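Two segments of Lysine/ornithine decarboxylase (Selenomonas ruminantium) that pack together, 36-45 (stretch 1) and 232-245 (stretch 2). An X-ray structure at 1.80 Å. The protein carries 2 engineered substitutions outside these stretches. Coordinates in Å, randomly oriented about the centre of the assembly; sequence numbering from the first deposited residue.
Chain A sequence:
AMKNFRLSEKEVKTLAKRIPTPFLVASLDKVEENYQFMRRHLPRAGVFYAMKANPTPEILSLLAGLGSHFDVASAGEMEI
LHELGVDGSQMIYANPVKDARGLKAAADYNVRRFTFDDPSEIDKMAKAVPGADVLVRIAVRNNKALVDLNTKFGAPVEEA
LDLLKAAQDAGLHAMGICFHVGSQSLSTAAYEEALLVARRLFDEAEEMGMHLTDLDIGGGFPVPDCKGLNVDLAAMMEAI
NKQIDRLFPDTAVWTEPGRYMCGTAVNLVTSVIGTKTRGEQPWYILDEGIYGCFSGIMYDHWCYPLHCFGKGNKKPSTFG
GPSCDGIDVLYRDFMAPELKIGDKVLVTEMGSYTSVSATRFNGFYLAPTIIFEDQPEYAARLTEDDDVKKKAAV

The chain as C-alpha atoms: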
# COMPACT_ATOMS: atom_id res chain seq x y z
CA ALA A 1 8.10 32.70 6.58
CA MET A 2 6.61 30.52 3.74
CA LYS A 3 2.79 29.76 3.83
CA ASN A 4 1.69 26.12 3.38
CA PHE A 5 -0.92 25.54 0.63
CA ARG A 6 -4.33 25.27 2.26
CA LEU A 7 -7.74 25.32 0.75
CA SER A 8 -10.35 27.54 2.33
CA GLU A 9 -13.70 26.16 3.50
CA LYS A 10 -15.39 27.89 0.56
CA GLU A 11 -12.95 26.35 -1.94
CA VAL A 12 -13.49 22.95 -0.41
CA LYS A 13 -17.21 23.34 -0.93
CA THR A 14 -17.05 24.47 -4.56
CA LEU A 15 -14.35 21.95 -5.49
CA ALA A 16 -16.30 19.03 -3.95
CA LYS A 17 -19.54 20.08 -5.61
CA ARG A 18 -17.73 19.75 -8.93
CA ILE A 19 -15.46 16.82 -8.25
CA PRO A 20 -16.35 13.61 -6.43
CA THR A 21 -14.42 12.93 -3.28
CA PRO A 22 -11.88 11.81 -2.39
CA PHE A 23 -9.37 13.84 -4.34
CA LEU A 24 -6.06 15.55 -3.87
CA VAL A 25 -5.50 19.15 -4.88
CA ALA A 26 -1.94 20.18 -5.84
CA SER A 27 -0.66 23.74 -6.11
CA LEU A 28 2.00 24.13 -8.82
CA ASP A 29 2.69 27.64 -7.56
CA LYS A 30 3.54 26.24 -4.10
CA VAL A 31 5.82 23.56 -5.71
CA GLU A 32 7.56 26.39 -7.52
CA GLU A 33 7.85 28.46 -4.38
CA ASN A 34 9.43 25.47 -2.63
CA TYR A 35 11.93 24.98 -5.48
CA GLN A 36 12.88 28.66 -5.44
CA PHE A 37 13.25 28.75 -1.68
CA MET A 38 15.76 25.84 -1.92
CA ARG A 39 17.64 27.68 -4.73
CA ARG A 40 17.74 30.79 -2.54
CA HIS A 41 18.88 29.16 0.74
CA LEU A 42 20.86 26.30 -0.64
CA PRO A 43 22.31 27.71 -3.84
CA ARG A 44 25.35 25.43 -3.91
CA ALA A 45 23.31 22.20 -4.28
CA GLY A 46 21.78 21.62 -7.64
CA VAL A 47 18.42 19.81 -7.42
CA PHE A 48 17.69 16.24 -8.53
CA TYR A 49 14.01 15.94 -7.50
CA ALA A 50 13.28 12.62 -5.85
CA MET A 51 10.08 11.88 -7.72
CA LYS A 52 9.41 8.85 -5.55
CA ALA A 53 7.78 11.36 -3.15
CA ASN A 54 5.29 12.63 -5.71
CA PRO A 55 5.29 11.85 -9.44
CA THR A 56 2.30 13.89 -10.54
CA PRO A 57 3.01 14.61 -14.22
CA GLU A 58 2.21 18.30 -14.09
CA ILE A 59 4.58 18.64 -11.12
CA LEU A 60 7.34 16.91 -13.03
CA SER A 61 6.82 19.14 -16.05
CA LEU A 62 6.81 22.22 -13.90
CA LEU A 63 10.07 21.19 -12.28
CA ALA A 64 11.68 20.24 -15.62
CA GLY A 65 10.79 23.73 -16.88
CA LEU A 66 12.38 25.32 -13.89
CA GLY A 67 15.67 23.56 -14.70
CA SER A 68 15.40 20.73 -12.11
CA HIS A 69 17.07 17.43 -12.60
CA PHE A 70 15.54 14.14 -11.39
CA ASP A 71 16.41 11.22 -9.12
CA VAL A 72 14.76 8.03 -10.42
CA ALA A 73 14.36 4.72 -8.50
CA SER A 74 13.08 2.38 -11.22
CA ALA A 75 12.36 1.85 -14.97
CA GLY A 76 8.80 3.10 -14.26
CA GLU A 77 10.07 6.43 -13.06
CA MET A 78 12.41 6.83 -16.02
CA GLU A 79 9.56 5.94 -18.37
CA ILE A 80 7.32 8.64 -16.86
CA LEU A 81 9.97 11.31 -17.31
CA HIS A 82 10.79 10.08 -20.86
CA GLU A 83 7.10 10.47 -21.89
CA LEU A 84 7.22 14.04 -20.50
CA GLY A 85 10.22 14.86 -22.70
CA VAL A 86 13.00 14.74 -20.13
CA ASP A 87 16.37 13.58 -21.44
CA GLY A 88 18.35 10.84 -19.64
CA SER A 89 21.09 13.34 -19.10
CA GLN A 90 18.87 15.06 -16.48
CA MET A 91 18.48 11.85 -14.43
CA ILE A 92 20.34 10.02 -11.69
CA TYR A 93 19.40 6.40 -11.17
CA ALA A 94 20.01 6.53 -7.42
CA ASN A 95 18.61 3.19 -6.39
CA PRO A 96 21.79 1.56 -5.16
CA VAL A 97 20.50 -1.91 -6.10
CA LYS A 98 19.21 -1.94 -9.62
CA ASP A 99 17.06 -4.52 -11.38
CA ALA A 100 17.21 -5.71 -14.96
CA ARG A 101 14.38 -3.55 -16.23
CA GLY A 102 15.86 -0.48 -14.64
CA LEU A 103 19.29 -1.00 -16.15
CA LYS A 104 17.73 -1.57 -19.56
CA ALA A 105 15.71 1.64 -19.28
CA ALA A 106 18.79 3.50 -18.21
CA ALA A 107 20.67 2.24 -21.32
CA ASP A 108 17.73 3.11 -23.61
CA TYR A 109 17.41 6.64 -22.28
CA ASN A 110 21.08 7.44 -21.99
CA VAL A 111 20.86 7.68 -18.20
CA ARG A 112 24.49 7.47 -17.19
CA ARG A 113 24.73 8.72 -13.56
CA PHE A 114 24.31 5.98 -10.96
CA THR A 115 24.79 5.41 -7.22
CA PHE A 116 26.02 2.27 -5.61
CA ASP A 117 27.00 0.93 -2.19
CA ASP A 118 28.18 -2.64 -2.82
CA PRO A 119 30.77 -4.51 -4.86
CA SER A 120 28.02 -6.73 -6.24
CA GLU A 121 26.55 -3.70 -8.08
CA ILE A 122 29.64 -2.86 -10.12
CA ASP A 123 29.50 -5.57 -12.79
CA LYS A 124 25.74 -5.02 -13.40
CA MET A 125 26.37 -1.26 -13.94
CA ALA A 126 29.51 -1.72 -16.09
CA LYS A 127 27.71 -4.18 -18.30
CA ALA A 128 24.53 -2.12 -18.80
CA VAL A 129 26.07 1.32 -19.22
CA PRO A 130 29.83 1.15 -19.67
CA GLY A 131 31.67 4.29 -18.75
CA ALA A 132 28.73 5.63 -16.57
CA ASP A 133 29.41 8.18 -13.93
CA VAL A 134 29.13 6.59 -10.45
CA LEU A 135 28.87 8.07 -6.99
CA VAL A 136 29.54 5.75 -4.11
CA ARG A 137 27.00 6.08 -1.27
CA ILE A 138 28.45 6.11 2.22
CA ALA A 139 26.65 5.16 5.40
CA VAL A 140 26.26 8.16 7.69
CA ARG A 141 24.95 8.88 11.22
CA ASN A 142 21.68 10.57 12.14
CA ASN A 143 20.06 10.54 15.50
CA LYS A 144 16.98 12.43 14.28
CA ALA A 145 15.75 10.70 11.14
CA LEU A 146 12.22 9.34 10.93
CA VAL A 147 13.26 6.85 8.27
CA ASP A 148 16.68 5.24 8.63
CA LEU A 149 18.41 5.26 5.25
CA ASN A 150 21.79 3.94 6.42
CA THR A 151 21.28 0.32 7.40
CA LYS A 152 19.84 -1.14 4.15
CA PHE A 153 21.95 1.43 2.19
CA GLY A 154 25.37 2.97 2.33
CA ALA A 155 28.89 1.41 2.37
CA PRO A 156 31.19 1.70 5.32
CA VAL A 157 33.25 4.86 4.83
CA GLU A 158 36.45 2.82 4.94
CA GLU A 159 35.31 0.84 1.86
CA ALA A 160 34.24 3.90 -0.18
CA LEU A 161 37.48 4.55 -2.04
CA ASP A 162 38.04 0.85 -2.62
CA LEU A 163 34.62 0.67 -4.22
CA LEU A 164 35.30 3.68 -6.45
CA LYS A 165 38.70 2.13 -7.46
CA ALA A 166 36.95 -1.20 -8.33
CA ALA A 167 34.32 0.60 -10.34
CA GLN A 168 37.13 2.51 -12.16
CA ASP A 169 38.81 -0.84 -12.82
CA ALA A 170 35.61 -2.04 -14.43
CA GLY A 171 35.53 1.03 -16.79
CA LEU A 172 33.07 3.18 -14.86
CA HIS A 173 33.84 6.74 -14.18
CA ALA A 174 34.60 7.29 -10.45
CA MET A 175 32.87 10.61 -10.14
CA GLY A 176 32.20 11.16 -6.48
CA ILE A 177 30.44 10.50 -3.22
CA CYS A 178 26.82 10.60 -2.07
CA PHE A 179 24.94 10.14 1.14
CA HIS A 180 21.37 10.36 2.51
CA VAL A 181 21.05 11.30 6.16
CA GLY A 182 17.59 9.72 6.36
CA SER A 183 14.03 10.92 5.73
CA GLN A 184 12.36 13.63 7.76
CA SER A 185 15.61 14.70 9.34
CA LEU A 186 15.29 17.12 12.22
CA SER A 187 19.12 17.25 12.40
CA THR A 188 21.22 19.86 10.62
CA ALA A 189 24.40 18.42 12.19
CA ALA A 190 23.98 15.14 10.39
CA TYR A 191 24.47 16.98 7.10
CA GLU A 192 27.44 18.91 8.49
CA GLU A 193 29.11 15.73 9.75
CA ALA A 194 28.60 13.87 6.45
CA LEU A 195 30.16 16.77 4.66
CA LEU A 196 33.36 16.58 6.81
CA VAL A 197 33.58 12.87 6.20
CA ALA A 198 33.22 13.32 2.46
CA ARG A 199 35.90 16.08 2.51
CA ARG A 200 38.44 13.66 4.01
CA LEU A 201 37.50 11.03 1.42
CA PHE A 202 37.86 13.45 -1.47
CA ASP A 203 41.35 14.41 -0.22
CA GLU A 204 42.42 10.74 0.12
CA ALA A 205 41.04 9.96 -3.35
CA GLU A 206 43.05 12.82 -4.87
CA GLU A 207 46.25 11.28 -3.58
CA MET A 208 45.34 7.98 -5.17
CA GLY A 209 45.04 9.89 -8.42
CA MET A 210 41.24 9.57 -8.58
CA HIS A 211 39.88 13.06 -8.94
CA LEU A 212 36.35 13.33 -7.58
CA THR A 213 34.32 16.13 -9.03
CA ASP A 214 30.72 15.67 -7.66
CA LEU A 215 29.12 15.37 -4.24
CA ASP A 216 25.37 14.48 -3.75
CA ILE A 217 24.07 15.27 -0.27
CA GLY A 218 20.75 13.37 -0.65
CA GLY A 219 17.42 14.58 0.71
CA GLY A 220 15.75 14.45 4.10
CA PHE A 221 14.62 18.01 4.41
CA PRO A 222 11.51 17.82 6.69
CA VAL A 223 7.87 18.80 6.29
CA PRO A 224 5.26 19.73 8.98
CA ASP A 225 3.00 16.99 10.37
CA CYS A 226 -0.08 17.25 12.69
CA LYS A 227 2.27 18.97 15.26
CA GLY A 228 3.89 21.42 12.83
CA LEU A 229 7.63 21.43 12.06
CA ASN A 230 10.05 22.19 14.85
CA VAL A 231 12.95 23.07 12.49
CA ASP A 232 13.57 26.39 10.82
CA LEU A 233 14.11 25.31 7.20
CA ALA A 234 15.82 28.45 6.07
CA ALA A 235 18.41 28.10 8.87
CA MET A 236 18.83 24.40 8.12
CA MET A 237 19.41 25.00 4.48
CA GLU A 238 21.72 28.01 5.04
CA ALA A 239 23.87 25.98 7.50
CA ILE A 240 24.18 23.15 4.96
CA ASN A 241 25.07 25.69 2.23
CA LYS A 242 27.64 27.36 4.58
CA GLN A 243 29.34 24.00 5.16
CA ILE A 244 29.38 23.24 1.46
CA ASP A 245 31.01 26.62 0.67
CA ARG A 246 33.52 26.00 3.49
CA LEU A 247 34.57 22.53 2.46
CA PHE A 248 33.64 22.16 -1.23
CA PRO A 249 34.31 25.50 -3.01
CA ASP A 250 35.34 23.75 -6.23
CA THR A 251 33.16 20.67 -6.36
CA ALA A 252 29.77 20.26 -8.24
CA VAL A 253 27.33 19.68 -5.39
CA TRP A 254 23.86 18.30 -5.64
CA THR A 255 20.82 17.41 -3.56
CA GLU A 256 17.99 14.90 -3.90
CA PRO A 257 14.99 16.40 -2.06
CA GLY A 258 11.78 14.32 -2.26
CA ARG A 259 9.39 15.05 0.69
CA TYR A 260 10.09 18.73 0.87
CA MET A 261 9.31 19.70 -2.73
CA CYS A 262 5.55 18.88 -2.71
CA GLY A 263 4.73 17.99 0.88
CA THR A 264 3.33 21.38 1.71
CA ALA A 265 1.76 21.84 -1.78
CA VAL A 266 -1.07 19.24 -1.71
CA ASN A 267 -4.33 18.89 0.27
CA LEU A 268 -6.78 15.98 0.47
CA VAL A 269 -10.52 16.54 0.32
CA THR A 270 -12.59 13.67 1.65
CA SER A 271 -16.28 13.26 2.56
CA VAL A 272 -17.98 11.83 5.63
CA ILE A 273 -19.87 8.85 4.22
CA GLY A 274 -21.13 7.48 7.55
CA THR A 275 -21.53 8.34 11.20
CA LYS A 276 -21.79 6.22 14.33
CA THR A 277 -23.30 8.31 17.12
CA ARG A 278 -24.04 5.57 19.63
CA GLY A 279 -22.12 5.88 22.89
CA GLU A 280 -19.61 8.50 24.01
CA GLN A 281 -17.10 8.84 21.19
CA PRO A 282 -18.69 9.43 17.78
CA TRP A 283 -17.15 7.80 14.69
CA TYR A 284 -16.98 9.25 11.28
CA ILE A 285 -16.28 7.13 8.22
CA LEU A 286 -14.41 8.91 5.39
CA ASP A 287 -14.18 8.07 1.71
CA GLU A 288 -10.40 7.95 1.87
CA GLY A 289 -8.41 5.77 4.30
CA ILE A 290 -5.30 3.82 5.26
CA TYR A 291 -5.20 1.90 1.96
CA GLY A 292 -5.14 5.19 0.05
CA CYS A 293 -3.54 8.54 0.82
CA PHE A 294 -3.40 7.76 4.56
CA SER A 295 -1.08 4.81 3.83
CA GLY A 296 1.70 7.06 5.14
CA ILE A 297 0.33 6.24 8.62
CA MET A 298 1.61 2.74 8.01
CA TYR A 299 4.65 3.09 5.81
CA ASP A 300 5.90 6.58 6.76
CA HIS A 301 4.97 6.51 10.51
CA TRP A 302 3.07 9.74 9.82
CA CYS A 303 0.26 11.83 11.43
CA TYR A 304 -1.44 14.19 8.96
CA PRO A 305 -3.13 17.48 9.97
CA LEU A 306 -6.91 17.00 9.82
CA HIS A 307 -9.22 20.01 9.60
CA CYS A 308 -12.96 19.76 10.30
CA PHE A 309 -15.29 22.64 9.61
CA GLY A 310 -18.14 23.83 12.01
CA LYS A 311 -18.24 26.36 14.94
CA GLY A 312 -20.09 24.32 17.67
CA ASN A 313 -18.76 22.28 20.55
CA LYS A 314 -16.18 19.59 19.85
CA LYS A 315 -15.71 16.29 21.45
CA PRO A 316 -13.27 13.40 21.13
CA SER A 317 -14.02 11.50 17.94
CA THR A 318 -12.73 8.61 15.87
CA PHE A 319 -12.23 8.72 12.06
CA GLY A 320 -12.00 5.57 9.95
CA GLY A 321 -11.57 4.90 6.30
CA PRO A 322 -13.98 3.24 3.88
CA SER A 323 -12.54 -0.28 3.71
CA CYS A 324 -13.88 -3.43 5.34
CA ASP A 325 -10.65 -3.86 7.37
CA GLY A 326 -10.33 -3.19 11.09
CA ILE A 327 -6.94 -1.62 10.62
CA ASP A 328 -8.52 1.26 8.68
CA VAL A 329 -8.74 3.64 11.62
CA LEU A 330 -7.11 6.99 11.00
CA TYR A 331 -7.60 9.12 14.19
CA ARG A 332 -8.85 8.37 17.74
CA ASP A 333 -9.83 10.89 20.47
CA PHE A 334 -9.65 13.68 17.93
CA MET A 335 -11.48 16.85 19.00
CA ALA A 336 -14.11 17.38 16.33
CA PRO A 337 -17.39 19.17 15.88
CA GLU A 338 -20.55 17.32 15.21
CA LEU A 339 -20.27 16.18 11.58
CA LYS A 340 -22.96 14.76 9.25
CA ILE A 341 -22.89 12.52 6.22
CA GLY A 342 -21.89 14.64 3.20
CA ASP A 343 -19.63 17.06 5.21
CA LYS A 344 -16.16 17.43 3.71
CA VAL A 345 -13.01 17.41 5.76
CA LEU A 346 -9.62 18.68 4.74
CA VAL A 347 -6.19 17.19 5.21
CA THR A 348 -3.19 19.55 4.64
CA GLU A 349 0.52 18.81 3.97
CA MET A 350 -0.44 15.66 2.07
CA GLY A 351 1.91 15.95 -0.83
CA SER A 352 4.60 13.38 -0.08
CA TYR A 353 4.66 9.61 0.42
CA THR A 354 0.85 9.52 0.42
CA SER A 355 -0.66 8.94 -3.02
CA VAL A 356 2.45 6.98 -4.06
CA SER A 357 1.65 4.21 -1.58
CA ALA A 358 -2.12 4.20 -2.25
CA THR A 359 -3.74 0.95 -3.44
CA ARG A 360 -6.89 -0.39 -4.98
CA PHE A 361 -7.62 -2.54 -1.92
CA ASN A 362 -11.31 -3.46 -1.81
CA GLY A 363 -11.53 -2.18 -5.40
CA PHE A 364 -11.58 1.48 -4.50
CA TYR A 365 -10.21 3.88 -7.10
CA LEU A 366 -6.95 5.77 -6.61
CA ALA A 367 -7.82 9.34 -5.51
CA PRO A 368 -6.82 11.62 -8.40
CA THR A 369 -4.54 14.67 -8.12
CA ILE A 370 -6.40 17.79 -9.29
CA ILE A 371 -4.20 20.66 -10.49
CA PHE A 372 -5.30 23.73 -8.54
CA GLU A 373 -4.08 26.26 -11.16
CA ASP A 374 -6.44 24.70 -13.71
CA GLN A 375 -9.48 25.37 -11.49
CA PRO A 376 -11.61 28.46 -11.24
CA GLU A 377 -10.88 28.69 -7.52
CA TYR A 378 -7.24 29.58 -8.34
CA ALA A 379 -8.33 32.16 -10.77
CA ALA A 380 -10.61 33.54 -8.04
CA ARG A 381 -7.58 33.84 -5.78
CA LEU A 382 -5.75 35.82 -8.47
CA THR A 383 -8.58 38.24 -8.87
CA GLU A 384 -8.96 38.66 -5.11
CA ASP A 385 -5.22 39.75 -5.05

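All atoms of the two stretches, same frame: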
# COMPACT_ATOMS: atom_id res chain seq x y z
N GLN A 36 12.13 27.39 -5.53
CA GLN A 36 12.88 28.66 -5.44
C GLN A 36 13.45 28.93 -4.08
O GLN A 36 14.54 29.48 -3.99
CB GLN A 36 12.05 29.85 -5.91
CG GLN A 36 11.74 29.75 -7.42
CD GLN A 36 12.96 29.54 -8.40
OE1 GLN A 36 14.16 29.83 -8.10
NE2 GLN A 36 12.65 29.01 -9.58
N PHE A 37 12.74 28.60 -3.01
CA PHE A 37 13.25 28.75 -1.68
C PHE A 37 14.55 27.92 -1.52
O PHE A 37 15.49 28.38 -0.91
CB PHE A 37 12.20 28.28 -0.69
CG PHE A 37 12.56 28.38 0.76
CD1 PHE A 37 13.20 27.35 1.38
CD2 PHE A 37 12.14 29.47 1.52
CE1 PHE A 37 13.48 27.40 2.75
CE2 PHE A 37 12.38 29.51 2.90
CZ PHE A 37 13.05 28.46 3.50
N MET A 38 14.55 26.71 -2.02
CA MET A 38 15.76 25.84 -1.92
C MET A 38 16.92 26.45 -2.74
O MET A 38 18.05 26.45 -2.32
CB MET A 38 15.50 24.39 -2.36
CG MET A 38 16.71 23.54 -2.24
SD MET A 38 16.25 21.77 -2.34
CE MET A 38 15.73 21.60 -0.67
N ARG A 39 16.63 26.96 -3.92
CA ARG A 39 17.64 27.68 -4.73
C ARG A 39 18.20 28.90 -4.02
O ARG A 39 19.40 29.16 -4.15
CB ARG A 39 17.07 28.03 -6.14
CG ARG A 39 16.72 26.88 -7.06
CD ARG A 39 17.84 25.82 -7.23
NE ARG A 39 18.97 26.43 -7.92
CZ ARG A 39 20.25 26.42 -7.55
NH1 ARG A 39 21.13 27.03 -8.36
NH2 ARG A 39 20.69 25.77 -6.47
N ARG A 40 17.35 29.65 -3.35
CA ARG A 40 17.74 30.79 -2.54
C ARG A 40 18.58 30.49 -1.30
O ARG A 40 19.54 31.16 -1.05
CB ARG A 40 16.48 31.55 -2.16
CG ARG A 40 16.65 32.83 -1.40
CD ARG A 40 15.28 33.36 -0.98
NE ARG A 40 14.34 33.32 -2.09
CZ ARG A 40 13.13 32.76 -2.11
NH1 ARG A 40 12.43 32.83 -3.21
NH2 ARG A 40 12.59 32.18 -1.06
N HIS A 41 18.22 29.46 -0.55
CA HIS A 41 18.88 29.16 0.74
C HIS A 41 19.94 28.11 0.64
O HIS A 41 20.77 28.02 1.52
CB HIS A 41 17.83 28.78 1.79
CG HIS A 41 16.91 29.91 2.13
ND1 HIS A 41 17.35 31.04 2.76
CD2 HIS A 41 15.60 30.13 1.83
CE1 HIS A 41 16.35 31.91 2.87
NE2 HIS A 41 15.28 31.39 2.29
N LEU A 42 19.90 27.33 -0.42
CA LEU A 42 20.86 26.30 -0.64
C LEU A 42 21.34 26.39 -2.09
O LEU A 42 21.23 25.46 -2.84
CB LEU A 42 20.22 24.94 -0.31
CG LEU A 42 21.07 23.67 -0.31
CD1 LEU A 42 22.32 23.78 0.54
CD2 LEU A 42 20.23 22.48 0.12
N PRO A 43 21.91 27.54 -2.45
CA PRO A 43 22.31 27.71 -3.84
C PRO A 43 23.37 26.75 -4.35
O PRO A 43 23.34 26.36 -5.52
CB PRO A 43 22.75 29.19 -3.89
CG PRO A 43 23.13 29.54 -2.51
CD PRO A 43 22.06 28.77 -1.68
N ARG A 44 24.27 26.32 -3.50
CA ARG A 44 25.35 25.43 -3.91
C ARG A 44 24.89 24.04 -4.40
O ARG A 44 25.61 23.39 -5.14
CB ARG A 44 26.41 25.30 -2.81
CG ARG A 44 27.29 26.53 -2.64
CD ARG A 44 28.06 26.90 -3.91
NE ARG A 44 28.68 25.75 -4.52
CZ ARG A 44 29.75 25.13 -4.04
NH1 ARG A 44 30.22 24.06 -4.65
NH2 ARG A 44 30.35 25.56 -2.95
N ALA A 45 23.73 23.57 -3.95
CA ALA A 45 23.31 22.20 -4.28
C ALA A 45 22.28 22.22 -5.32
O ALA A 45 21.10 22.54 -5.03
CB ALA A 45 22.80 21.48 -3.03
N ASP A 232 13.62 25.25 11.70
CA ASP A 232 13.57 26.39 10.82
C ASP A 232 14.25 25.96 9.53
O ASP A 232 15.45 25.78 9.53
CB ASP A 232 14.35 27.51 11.48
CG ASP A 232 14.61 28.70 10.58
OD1 ASP A 232 14.46 28.65 9.37
OD2 ASP A 232 14.98 29.72 11.12
N LEU A 233 13.50 25.84 8.43
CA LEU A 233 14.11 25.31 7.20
C LEU A 233 15.09 26.25 6.57
O LEU A 233 16.06 25.78 6.00
CB LEU A 233 13.11 24.91 6.11
CG LEU A 233 12.36 23.63 6.35
CD1 LEU A 233 11.22 23.67 5.30
CD2 LEU A 233 13.29 22.46 6.12
N ALA A 234 14.86 27.57 6.60
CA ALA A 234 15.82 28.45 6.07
C ALA A 234 17.18 28.28 6.80
O ALA A 234 18.23 28.21 6.15
CB ALA A 234 15.35 29.91 6.19
N ALA A 235 17.15 28.22 8.11
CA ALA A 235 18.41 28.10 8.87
C ALA A 235 19.07 26.77 8.58
O ALA A 235 20.33 26.73 8.41
CB ALA A 235 18.23 28.25 10.34
N MET A 236 18.26 25.71 8.54
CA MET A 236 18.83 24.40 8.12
C MET A 236 19.53 24.48 6.78
O MET A 236 20.73 24.05 6.63
CB MET A 236 17.77 23.31 8.09
CG MET A 236 18.27 21.98 7.53
SD MET A 236 16.92 20.75 7.50
CE MET A 236 17.12 19.87 9.06
N MET A 237 18.84 24.99 5.76
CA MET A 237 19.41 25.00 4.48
C MET A 237 20.66 25.94 4.41
O MET A 237 21.68 25.56 3.78
CB MET A 237 18.39 25.46 3.44
CG MET A 237 17.31 24.37 3.26
SD MET A 237 16.22 24.81 1.91
CE MET A 237 14.93 23.60 2.34
N GLU A 238 20.60 27.09 5.06
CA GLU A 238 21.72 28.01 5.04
C GLU A 238 22.96 27.39 5.68
O GLU A 238 24.05 27.60 5.22
CB GLU A 238 21.39 29.32 5.74
CG GLU A 238 20.29 30.14 5.09
CD GLU A 238 20.79 31.08 4.01
OE1 GLU A 238 22.02 31.19 3.85
OE2 GLU A 238 19.96 31.68 3.31
N ALA A 239 22.76 26.65 6.76
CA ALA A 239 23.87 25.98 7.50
C ALA A 239 24.47 24.88 6.65
O ALA A 239 25.71 24.75 6.59
CB ALA A 239 23.38 25.41 8.81
N ILE A 240 23.65 24.15 5.93
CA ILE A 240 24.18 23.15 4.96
C ILE A 240 25.00 23.88 3.88
O ILE A 240 26.14 23.49 3.51
CB ILE A 240 23.08 22.29 4.44
CG1 ILE A 240 22.45 21.43 5.52
CG2 ILE A 240 23.53 21.36 3.34
CD1 ILE A 240 21.10 20.84 5.15
N ASN A 241 24.41 24.95 3.30
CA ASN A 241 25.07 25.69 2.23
C ASN A 241 26.43 26.25 2.73
O ASN A 241 27.43 26.13 1.97
CB ASN A 241 24.19 26.83 1.72
CG ASN A 241 24.62 27.31 0.39
OD1 ASN A 241 24.45 26.68 -0.63
ND2 ASN A 241 25.23 28.49 0.41
N LYS A 242 26.44 26.74 3.97
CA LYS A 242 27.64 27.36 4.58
C LYS A 242 28.75 26.28 4.64
O LYS A 242 29.96 26.54 4.29
CB LYS A 242 27.35 27.98 5.93
CG LYS A 242 28.54 28.72 6.53
CD LYS A 242 28.33 29.09 7.97
CE LYS A 242 29.41 30.05 8.41
NZ LYS A 242 29.12 30.59 9.77
N GLN A 243 28.38 25.07 5.01
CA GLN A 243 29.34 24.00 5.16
C GLN A 243 29.81 23.52 3.80
O GLN A 243 30.99 23.12 3.60
CB GLN A 243 28.75 22.85 5.99
CG GLN A 243 29.73 21.71 6.28
CD GLN A 243 30.52 21.93 7.55
OE1 GLN A 243 30.90 23.03 7.85
NE2 GLN A 243 30.67 20.89 8.35
N ILE A 244 28.95 23.58 2.79
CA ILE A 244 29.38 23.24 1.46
C ILE A 244 30.34 24.31 0.89
O ILE A 244 31.33 23.96 0.26
CB ILE A 244 28.19 23.07 0.47
CG1 ILE A 244 27.32 21.84 0.84
CG2 ILE A 244 28.65 22.93 -0.97
CD1 ILE A 244 25.95 21.92 0.28
N ASP A 245 30.04 25.58 1.11
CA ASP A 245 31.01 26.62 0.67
C ASP A 245 32.38 26.47 1.36
O ASP A 245 33.43 26.70 0.74
CB ASP A 245 30.47 28.00 0.84
CG ASP A 245 29.80 28.55 -0.42
OD1 ASP A 245 30.09 28.06 -1.54
OD2 ASP A 245 29.01 29.53 -0.25
O HOH W 1 22.48 30.37 1.47

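Helices that pack side by side often bury an apolar seam in the middle and settle their polar accounts at the ends and margins. The contact between residues 36-45 and 232-245 of this decarboxylase, which covers 708 Å² in all, illustrates the pattern, and three residues, Met237, Arg44 and His41, cover the most surface.

Met237 points toward the first helix and lies at the heart of the seam. Its long, unbranched side chain can touch several neighbours at once: SD approaches the edge of the Phe37 ring, 3.9 Å from CE1, while its CE meets CE of Met38 at 3.7 Å. Phe37 also reaches Ala234, CZ to CB 3.8 Å, where a small side chain leaves the ring room to come close. Farther along, Leu42 CD1 lies 3.9 Å from Ile240 CG2 and 4.1 Å from Ile244 CD1, extending the apolar surface.

His41, the last helical residue of its stretch, works at the margin. One face of its imidazole lies over Ala234 CB, 4.0 Å from the ring centroid in a CH-pi contact, and its edge serves a different purpose: ND1 donates to Glu238 OE2 at 2.7 Å. A water lies 2.9 Å from His41 O and 2.6 Å from Glu238 OE1, close enough to link the two stretches.

Beyond the helix the chain turns, and Arg44 uses both backbone and side chain. Its N donates to Asn241 OD1 at 2.9 Å, so the amide side chain of Asn241 holds the type I turn from Leu42 to Ala45 against the second helix. With chi1 to chi3 all m, the arginine side chain folds so that NH2 forms a salt bridge with Asp245 OD1 at 2.9 Å. The guanidinium meets the carboxylate edge-on and presents a face to Ile244 CG2, combining charge pairing with apolar packing.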